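Local coordinates for esterase (Thermotoga maritima, PDB 3DOH), which probably hydrolyses carboxylic esters, as a thermostable esterase that joins an immunoglobulin-like domain to an alpha/beta-hydrolase domain, at residues I158-L162 and N190-V194; L180-R186 and W227-F231; A291-C295 and S361-Y366. All coordinates share one frame; numbering follows the deposited sequence.

Interaction 1: residues I158-L162 and N190-V194; sequences IPYRL and NYLQV. With SO4 (sulfate ion), chain G.
In the antiparallel part of the alpha/beta-hydrolase sheet, Arg-161 on strand 157-163 folds over Asn-190, which lies just before the short helix 192-195. The amide of Asn-190 rests against the strand backbone. Its ND2 donates to Tyr-160 O over 3.2 Å, coming in from above the carbonyl plane, well out of line with the lone pairs, while CG of Asn-190 packs 3.4 Å from CB of Pro-159. At the other end of the amide, Gln-193 NE2 meets Asn-190 OD1 at 2.9 Å, in the carbonyl plane and fairly straight (159°). Bonds at both ends thus fix the rotation of this buried amide. Strand 157-163 runs between strands 144-150 and 215-219, antiparallel to both, and the bonds to Tyr-160 O and from Gln-193 NE2 to Ala-218 O tie the 190-194 segment to two of these strands. Bends at chi2 (-66°) and chi3 (-71°) carry the Arg-161 chain across Asn-190. Its CG and CD methylenes run alongside Asn-190, and NH1 of Arg-161 donates to Asn-190 O at 3.1 Å. The guanidinium stands nearly perpendicular to the Asn-190 amide. Its NH2 bonds to Phe-144 O and, weakly, to a sulfate at the guanidinium edge, Arg-161 NH2 lying 3.0 Å from sulfate O3. His-138 ND1 is also hydrogen-bonded to this anion, which probably came from the crystallisation liquor. The sulfate lies at the edge of the Tyr-191 ring, with CE1 of Tyr-191 3.6 Å from sulfate O1, while Tyr-191 OH hydrogen-bonds to Glu-20 of the immunoglobulin-like region.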
loop_
_atom_site.group_PDB
_atom_site.type_symbol
_atom_site.label_atom_id
_atom_site.label_comp_id
_atom_site.label_asym_id
_atom_site.label_seq_id
_atom_site.Cartn_x
_atom_site.Cartn_y
_atom_site.Cartn_z
ATOM N N ILE A 158 8.584 -20.926 49.084
ATOM C CA ILE A 158 8.376 -19.786 48.215
ATOM C C ILE A 158 9.686 -19.364 47.594
ATOM O O ILE A 158 10.570 -18.852 48.277
ATOM C CB ILE A 158 7.695 -18.570 48.955
ATOM C CG1 ILE A 158 6.247 -18.891 49.390
ATOM C CG2 ILE A 158 7.763 -17.305 48.104
ATOM C CD1 ILE A 158 5.244 -18.952 48.296
ATOM N N PRO A 159 9.810 -19.568 46.274
ATOM C CA PRO A 159 10.991 -19.037 45.597
ATOM C C PRO A 159 10.864 -17.506 45.445
ATOM O O PRO A 159 9.731 -16.983 45.240
ATOM C CB PRO A 159 10.956 -19.736 44.222
ATOM C CG PRO A 159 9.817 -20.703 44.271
ATOM C CD PRO A 159 8.887 -20.218 45.322
ATOM N N TYR A 160 11.991 -16.800 45.567
ATOM C CA TYR A 160 11.997 -15.363 45.323
ATOM C C TYR A 160 13.269 -14.816 44.706
ATOM O O TYR A 160 14.326 -15.429 44.759
ATOM C CB TYR A 160 11.620 -14.595 46.586
ATOM C CG TYR A 160 12.641 -14.614 47.704
ATOM C CD1 TYR A 160 12.732 -15.708 48.603
ATOM C CD2 TYR A 160 13.502 -13.525 47.894
ATOM C CE1 TYR A 160 13.665 -15.708 49.656
ATOM C CE2 TYR A 160 14.429 -13.506 48.931
ATOM C CZ TYR A 160 14.502 -14.597 49.810
ATOM O OH TYR A 160 15.432 -14.547 50.824
ATOM N N ARG A 161 13.128 -13.670 44.068
ATOM C CA ARG A 161 14.237 -13.008 43.414
ATOM C C ARG A 161 14.352 -11.688 44.119
ATOM O O ARG A 161 13.341 -11.025 44.338
ATOM C CB ARG A 161 13.966 -12.753 41.910
ATOM C CG ARG A 161 13.686 -13.951 41.016
ATOM C CD ARG A 161 14.851 -14.906 40.835
ATOM N NE ARG A 161 15.943 -14.381 40.027
ATOM C CZ ARG A 161 16.441 -14.947 38.920
ATOM N NH1 ARG A 161 15.966 -16.094 38.430
ATOM N NH2 ARG A 161 17.440 -14.342 38.292
ATOM N N LEU A 162 15.575 -11.299 44.444
ATOM C CA LEU A 162 15.834 -10.072 45.189
ATOM C C LEU A 162 16.935 -9.268 44.524
ATOM O O LEU A 162 17.984 -9.812 44.249
ATOM C CB LEU A 162 16.282 -10.425 46.608
ATOM C CG LEU A 162 16.848 -9.300 47.483
ATOM C CD1 LEU A 162 15.720 -8.491 48.132
ATOM C CD2 LEU A 162 17.740 -9.893 48.557
ATOM N N ASN A 190 10.941 -19.720 39.731
ATOM C CA ASN A 190 11.591 -18.497 40.172
ATOM C C ASN A 190 12.042 -17.560 39.019
ATOM O O ASN A 190 12.992 -16.771 39.174
ATOM C CB ASN A 190 12.783 -18.831 41.076
ATOM C CG ASN A 190 12.969 -17.821 42.182
ATOM O OD1 ASN A 190 12.255 -16.821 42.242
ATOM N ND2 ASN A 190 13.925 -18.063 43.067
ATOM N N TYR A 191 11.389 -17.639 37.868
ATOM C CA TYR A 191 11.804 -16.809 36.739
ATOM C C TYR A 191 10.637 -15.992 36.208
ATOM O O TYR A 191 10.719 -14.772 36.060
ATOM C CB TYR A 191 12.389 -17.678 35.622
ATOM C CG TYR A 191 13.198 -16.906 34.605
ATOM C CD1 TYR A 191 14.581 -16.828 34.703
ATOM C CD2 TYR A 191 12.578 -16.254 33.547
ATOM C CE1 TYR A 191 15.325 -16.124 33.775
ATOM C CE2 TYR A 191 13.314 -15.547 32.614
ATOM C CZ TYR A 191 14.686 -15.486 32.733
ATOM O OH TYR A 191 15.422 -14.782 31.807
ATOM N N LEU A 192 9.551 -16.695 35.926
ATOM C CA LEU A 192 8.299 -16.101 35.444
ATOM C C LEU A 192 7.939 -14.741 36.011
ATOM O O LEU A 192 7.592 -13.836 35.242
ATOM C CB LEU A 192 7.155 -17.057 35.701
ATOM C CG LEU A 192 6.497 -17.650 34.460
ATOM C CD1 LEU A 192 7.339 -17.551 33.166
ATOM C CD2 LEU A 192 6.121 -19.078 34.776
ATOM N N GLN A 193 8.057 -14.594 37.333
ATOM C CA GLN A 193 7.458 -13.448 38.050
ATOM C C GLN A 193 8.280 -12.184 37.863
ATOM O O GLN A 193 7.886 -11.058 38.245
ATOM C CB GLN A 193 7.209 -13.778 39.543
ATOM C CG GLN A 193 8.384 -13.615 40.499
ATOM C CD GLN A 193 9.340 -14.793 40.478
ATOM O OE1 GLN A 193 9.289 -15.633 39.572
ATOM N NE2 GLN A 193 10.224 -14.865 41.479
ATOM N N VAL A 194 9.420 -12.393 37.228
ATOM C CA VAL A 194 10.370 -11.353 37.021
ATOM C C VAL A 194 10.488 -11.117 35.498
ATOM O O VAL A 194 11.106 -10.158 35.057
ATOM C CB VAL A 194 11.688 -11.760 37.782
ATOM C CG1 VAL A 194 12.893 -11.941 36.873
ATOM C CG2 VAL A 194 11.967 -10.842 38.967
HETATM S S SO4 G . 19.563 -15.690 35.686
HETATM O O1 SO4 G . 18.258 -16.322 35.873
HETATM O O2 SO4 G . 20.507 -16.762 35.351
HETATM O O3 SO4 G . 19.991 -14.981 36.900
HETATM O O4 SO4 G . 19.497 -14.729 34.578
#

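Interaction 2: residues L180-R186 and W227-F231. With SO4 (sulfate ion), chain C.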
loop_
_atom_site.group_PDB
_atom_site.type_symbol
_atom_site.label_atom_id
_atom_site.label_comp_id
_atom_site.label_asym_id
_atom_site.label_seq_id
_atom_site.Cartn_x
_atom_site.Cartn_y
_atom_site.Cartn_z
ATOM N N LEU A 180 4.248 -8.241 43.648
ATOM C CA LEU A 180 3.455 -9.472 43.565
ATOM C C LEU A 180 2.932 -9.702 42.157
ATOM O O LEU A 180 2.134 -8.903 41.643
ATOM C CB LEU A 180 2.289 -9.412 44.521
ATOM C CG LEU A 180 2.638 -9.078 45.960
ATOM C CD1 LEU A 180 1.315 -8.893 46.760
ATOM C CD2 LEU A 180 3.573 -10.157 46.580
ATOM N N HIS A 181 3.361 -10.796 41.525
ATOM C CA HIS A 181 2.994 -11.071 40.132
ATOM C C HIS A 181 1.551 -11.573 39.995
ATOM O O HIS A 181 0.873 -11.894 40.989
ATOM C CB HIS A 181 3.934 -12.107 39.582
ATOM C CG HIS A 181 3.776 -13.427 40.244
ATOM N ND1 HIS A 181 2.689 -14.240 40.007
ATOM C CD2 HIS A 181 4.519 -14.049 41.190
ATOM C CE1 HIS A 181 2.790 -15.328 40.749
ATOM N NE2 HIS A 181 3.888 -15.236 41.480
ATOM N N GLY A 182 1.099 -11.677 38.749
ATOM C CA GLY A 182 -0.274 -12.073 38.438
ATOM C C GLY A 182 -0.391 -13.583 38.293
ATOM O O GLY A 182 0.627 -14.282 38.330
ATOM N N ALA A 183 -1.618 -14.081 38.100
ATOM C CA ALA A 183 -1.880 -15.515 38.030
ATOM C C ALA A 183 -0.951 -16.214 37.081
ATOM O O ALA A 183 -0.392 -17.256 37.422
ATOM C CB ALA A 183 -3.311 -15.797 37.665
ATOM N N GLY A 184 -0.759 -15.632 35.902
ATOM C CA GLY A 184 -0.058 -16.333 34.832
ATOM C C GLY A 184 1.394 -16.605 35.137
ATOM O O GLY A 184 1.983 -17.518 34.584
ATOM N N GLU A 185 1.978 -15.801 36.015
ATOM C CA GLU A 185 3.358 -15.953 36.402
ATOM C C GLU A 185 3.551 -16.957 37.547
ATOM O O GLU A 185 4.683 -17.260 37.906
ATOM C CB GLU A 185 3.920 -14.591 36.806
ATOM C CG GLU A 185 4.232 -13.707 35.643
ATOM C CD GLU A 185 2.971 -13.350 34.909
ATOM O OE1 GLU A 185 2.119 -12.644 35.523
ATOM O OE2 GLU A 185 2.818 -13.805 33.744
ATOM N N ARG A 186 2.462 -17.471 38.117
ATOM C CA ARG A 186 2.580 -18.542 39.117
ATOM C C ARG A 186 3.410 -19.702 38.590
ATOM O O ARG A 186 3.471 -19.944 37.371
ATOM C CB ARG A 186 1.233 -19.073 39.581
ATOM C CG ARG A 186 0.525 -18.169 40.538
ATOM C CD ARG A 186 -0.873 -18.672 40.775
ATOM N NE ARG A 186 -1.560 -18.915 39.520
ATOM C CZ ARG A 186 -2.760 -19.475 39.419
ATOM N NH1 ARG A 186 -3.403 -19.844 40.512
ATOM N NH2 ARG A 186 -3.329 -19.648 38.222
ATOM N N TRP A 227 -2.178 -15.104 46.020
ATOM C CA TRP A 227 -1.661 -14.298 47.138
ATOM C C TRP A 227 -2.744 -14.108 48.203
ATOM O O TRP A 227 -2.480 -14.218 49.387
ATOM C CB TRP A 227 -1.135 -12.926 46.683
ATOM C CG TRP A 227 -0.105 -12.916 45.586
ATOM C CD1 TRP A 227 -0.271 -12.448 44.327
ATOM C CD2 TRP A 227 1.244 -13.369 45.670
ATOM N NE1 TRP A 227 0.874 -12.585 43.608
ATOM C CE2 TRP A 227 1.831 -13.147 44.407
ATOM C CE3 TRP A 227 2.022 -13.940 46.691
ATOM C CZ2 TRP A 227 3.175 -13.479 44.129
ATOM C CZ3 TRP A 227 3.338 -14.268 46.414
ATOM C CH2 TRP A 227 3.906 -14.032 45.135
ATOM N N SER A 228 -3.953 -13.809 47.741
ATOM C CA SER A 228 -5.139 -13.664 48.565
ATOM C C SER A 228 -6.031 -14.852 48.272
ATOM O O SER A 228 -5.818 -15.534 47.274
ATOM C CB SER A 228 -5.894 -12.381 48.197
ATOM O OG SER A 228 -6.766 -12.583 47.095
ATOM N N THR A 229 -7.016 -15.093 49.132
ATOM C CA THR A 229 -8.045 -16.091 48.864
ATOM C C THR A 229 -8.874 -15.718 47.638
ATOM O O THR A 229 -10.095 -15.583 47.719
ATOM C CB THR A 229 -8.984 -16.271 50.071
ATOM O OG1 THR A 229 -9.448 -14.990 50.515
ATOM C CG2 THR A 229 -8.257 -16.965 51.212
ATOM N N LEU A 230 -8.199 -15.553 46.506
ATOM C CA LEU A 230 -8.871 -15.290 45.233
ATOM C C LEU A 230 -9.223 -16.629 44.583
ATOM O O LEU A 230 -10.409 -16.977 44.470
ATOM C CB LEU A 230 -7.961 -14.430 44.312
ATOM C CG LEU A 230 -8.289 -14.088 42.838
ATOM C CD1 LEU A 230 -9.522 -13.192 42.713
ATOM C CD2 LEU A 230 -7.102 -13.424 42.142
ATOM N N PHE A 231 -8.176 -17.369 44.198
ATOM C CA PHE A 231 -8.263 -18.695 43.576
ATOM C C PHE A 231 -8.448 -19.864 44.593
ATOM O O PHE A 231 -8.509 -21.035 44.202
ATOM C CB PHE A 231 -7.024 -18.946 42.687
ATOM C CG PHE A 231 -6.901 -18.010 41.494
ATOM C CD1 PHE A 231 -6.012 -16.946 41.514
ATOM C CD2 PHE A 231 -7.657 -18.219 40.332
ATOM C CE1 PHE A 231 -5.886 -16.084 40.400
ATOM C CE2 PHE A 231 -7.539 -17.364 39.211
ATOM C CZ PHE A 231 -6.654 -16.293 39.252
HETATM S S SO4 C . -3.136 -12.477 35.575
HETATM O O1 SO4 C . -3.574 -13.734 34.965
HETATM O O2 SO4 C . -1.704 -12.294 35.202
HETATM O O3 SO4 C . -3.390 -12.546 37.034
HETATM O O4 SO4 C . -3.925 -11.379 35.057
#
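The turn that follows strand 174-180, placed like the oxyanion-hole loop of alpha/beta-hydrolases, is held at its root by Trp-227, which meets both Leu-180 and His-181. Trp-227 NE1 donates to His-181 O at 2.7 Å, almost straight (169°) and lying in both the carbonyl and indole planes. CB of Leu-180 makes a CH-pi contact 3.8 Å from the centroid of the five-membered ring. The benzo edge of Trp-227 points at the face of the His-181 imidazole in an offset edge-to-face pair with planes 61° apart, its CZ2 3.3 Å from His-181 NE2. CG of His-181 sits between its backbone N and carbonyl carbon (chi1 66°), which sets the ring against that edge. Glu-185 O lies over the opposite imidazole face. In its own plane the ring is pinned by bonds from His-181 ND1 to Gly-182 O (2.7 Å) and between NE2 and Cys-221 N. An alanine in place of Trp-227 would take away the donor of His-181 O and the edge against the imidazole, and would probably leave the turn less firmly held, with a gap beside Leu-180. Beyond this anchor the chain makes a 3-10 turn, where Ala-183 N donates to a sulfate O3 at 2.6 Å; Ser-271 OG and His-359 NE2, of a probable catalytic triad, bind the same anion. Arg-186 NE bonds back to Ala-183 O at 2.9 Å, while NH1 and NH2 reach Ser-225 O and Phe-101 O. The guanidinium also makes a cation-pi contact over the face of Phe-231, with Arg-186 CZ 4.7 Å from the ring centroid, though this phenyl is poorly ordered.

Interaction 3: residues A291-C295 and S361-Y366; sequences AIPIC and SWIPTY
Thr-365 OG1 is held by two groups, donating to Ser-361 O at 2.6 Å and hydrogen-bonding to Tyr-346 OH. A chi1 of -60° puts OG1 beside the backbone N and the CG2 methyl anti to it, turned to strand 290-294, where CG2 meets CD1 of Ile-294 tip to tip at 3.9 Å. Ile-294 is the centre of the contact. Its CG2 lies 3.7 Å from CA of Trp-362, and its CD1 reaches the phenol end of Tyr-366, 3.4 Å from CZ. The Tyr-366 hydroxyl is itself hydrogen-bonded to Thr-268 OG1 on the neighbouring strand 264-270. Where the strand ends, Cys-295 SG approaches the edge of the Trp-362 indole, in its plane and 3.7 Å from CE3, a sulfur-aromatic contact. Helix 362-366 packs on the parallel part of the mixed alpha/beta-hydrolase sheet, its axis 10.0 Å from that of strand 291-294 and nearly antiparallel to it (152°). Trp-362 also stacks edge-to-face with His-359, the probable triad histidine. The contact is therefore essentially apolar: the Thr-365 and Tyr-366 hydroxyls find their hydrogen bonds away from the strand segment, leaving methyl groups, sulfur and ring carbons to join helix and strand.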
loop_
_atom_site.group_PDB
_atom_site.type_symbol
_atom_site.label_atom_id
_atom_site.label_comp_id
_atom_site.label_asym_id
_atom_site.label_seq_id
_atom_site.Cartn_x
_atom_site.Cartn_y
_atom_site.Cartn_z
ATOM N N ALA A 291 1.529 2.006 48.200
ATOM C CA ALA A 291 1.129 0.858 47.419
ATOM C C ALA A 291 0.702 1.308 46.026
ATOM O O ALA A 291 0.119 2.386 45.883
ATOM C CB ALA A 291 -0.015 0.188 48.108
ATOM N N ILE A 292 0.994 0.508 45.001
ATOM C CA ILE A 292 0.387 0.672 43.668
ATOM C C ILE A 292 -0.274 -0.662 43.272
ATOM O O ILE A 292 0.384 -1.556 42.707
ATOM C CB ILE A 292 1.416 1.137 42.595
ATOM C CG1 ILE A 292 2.118 2.416 43.051
ATOM C CG2 ILE A 292 0.785 1.250 41.192
ATOM C CD1 ILE A 292 3.410 2.754 42.241
ATOM N N PRO A 293 -1.558 -0.828 43.604
ATOM C CA PRO A 293 -2.380 -1.944 43.158
ATOM C C PRO A 293 -3.029 -1.787 41.776
ATOM O O PRO A 293 -3.942 -0.962 41.599
ATOM C CB PRO A 293 -3.462 -1.996 44.215
ATOM C CG PRO A 293 -3.597 -0.608 44.685
ATOM C CD PRO A 293 -2.268 0.038 44.550
ATOM N N ILE A 294 -2.595 -2.629 40.840
ATOM C CA ILE A 294 -2.991 -2.564 39.445
ATOM C C ILE A 294 -3.985 -3.666 39.158
ATOM O O ILE A 294 -3.682 -4.840 39.404
ATOM C CB ILE A 294 -1.759 -2.717 38.517
ATOM C CG1 ILE A 294 -0.787 -1.595 38.780
ATOM C CG2 ILE A 294 -2.160 -2.660 37.045
ATOM C CD1 ILE A 294 0.596 -1.971 38.469
ATOM N N CYS A 295 -5.148 -3.292 38.632
ATOM C CA CYS A 295 -6.234 -4.234 38.405
ATOM C C CYS A 295 -6.275 -5.282 39.508
ATOM O O CYS A 295 -5.811 -6.407 39.324
ATOM C CB CYS A 295 -6.081 -4.913 37.042
ATOM S SG CYS A 295 -4.435 -5.593 36.727
ATOM N N SER A 361 -3.231 -3.586 32.110
ATOM C CA SER A 361 -3.046 -2.180 32.434
ATOM C C SER A 361 -1.754 -1.928 33.192
ATOM O O SER A 361 -1.401 -0.773 33.460
ATOM C CB SER A 361 -4.251 -1.601 33.177
ATOM O OG SER A 361 -4.687 -2.459 34.210
ATOM N N TRP A 362 -1.047 -2.998 33.552
ATOM C CA TRP A 362 0.222 -2.833 34.260
ATOM C C TRP A 362 1.293 -2.283 33.300
ATOM O O TRP A 362 2.272 -1.635 33.722
ATOM C CB TRP A 362 0.653 -4.145 34.882
ATOM C CG TRP A 362 0.635 -5.335 33.934
ATOM C CD1 TRP A 362 1.639 -5.717 33.064
ATOM C CD2 TRP A 362 -0.419 -6.307 33.777
ATOM N NE1 TRP A 362 1.259 -6.861 32.372
ATOM C CE2 TRP A 362 0.010 -7.245 32.794
ATOM C CE3 TRP A 362 -1.669 -6.484 34.371
ATOM C CZ2 TRP A 362 -0.781 -8.342 32.396
ATOM C CZ3 TRP A 362 -2.466 -7.588 33.966
ATOM C CH2 TRP A 362 -2.003 -8.506 32.999
ATOM N N ILE A 363 1.072 -2.521 32.008
ATOM C CA ILE A 363 1.976 -2.065 30.948
ATOM C C ILE A 363 2.153 -0.534 30.850
ATOM O O ILE A 363 3.260 -0.047 30.965
ATOM C CB ILE A 363 1.546 -2.645 29.601
ATOM C CG1 ILE A 363 1.746 -4.173 29.619
ATOM C CG2 ILE A 363 2.293 -1.952 28.470
ATOM C CD1 ILE A 363 0.853 -4.953 28.650
ATOM N N PRO A 364 1.082 0.243 30.658
ATOM C CA PRO A 364 1.404 1.668 30.710
ATOM C C PRO A 364 1.811 2.129 32.088
ATOM O O PRO A 364 2.516 3.142 32.224
ATOM C CB PRO A 364 0.088 2.356 30.348
ATOM C CG PRO A 364 -0.926 1.316 30.336
ATOM C CD PRO A 364 -0.329 -0.019 30.370
ATOM N N THR A 365 1.345 1.429 33.115
ATOM C CA THR A 365 1.531 1.911 34.473
ATOM C C THR A 365 2.999 1.886 34.843
ATOM O O THR A 365 3.515 2.889 35.303
ATOM C CB THR A 365 0.708 1.082 35.433
ATOM O OG1 THR A 365 -0.655 1.206 35.035
ATOM C CG2 THR A 365 0.861 1.557 36.830
ATOM N N TYR A 366 3.669 0.754 34.619
ATOM C CA TYR A 366 5.104 0.661 34.890
ATOM C C TYR A 366 5.941 1.506 33.948
ATOM O O TYR A 366 7.137 1.730 34.193
ATOM C CB TYR A 366 5.592 -0.799 34.959
ATOM C CG TYR A 366 5.013 -1.505 36.167
ATOM C CD1 TYR A 366 5.044 -0.891 37.420
ATOM C CD2 TYR A 366 4.398 -2.767 36.064
ATOM C CE1 TYR A 366 4.496 -1.522 38.542
ATOM C CE2 TYR A 366 3.834 -3.385 37.204
ATOM C CZ TYR A 366 3.908 -2.753 38.424
ATOM O OH TYR A 366 3.375 -3.318 39.545
#

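Interactions 1 and 2 interlock along the chain, since their segments alternate; their centres are 13 Å apart and they touch where Gln-193 CB lies 3.2 Å from His-181 CD2, joining the 190-194 segment to the turn that bears Ala-183. Interaction 3 comes later in the chain and stands apart, its centre 15 Å from that of interaction 2 and 19 Å from that of interaction 1, with nearest atoms about 6 Å and 9 Å away. Interactions 2 and 3 nevertheless border the same sulfate, which probably marks the active-site pocket: bonded by Ala-183 and the probable triad residues Ser-271 and His-359, it is about 4 Å from the Trp-362 side chain. The sulfate of interaction 1 occupies a different site.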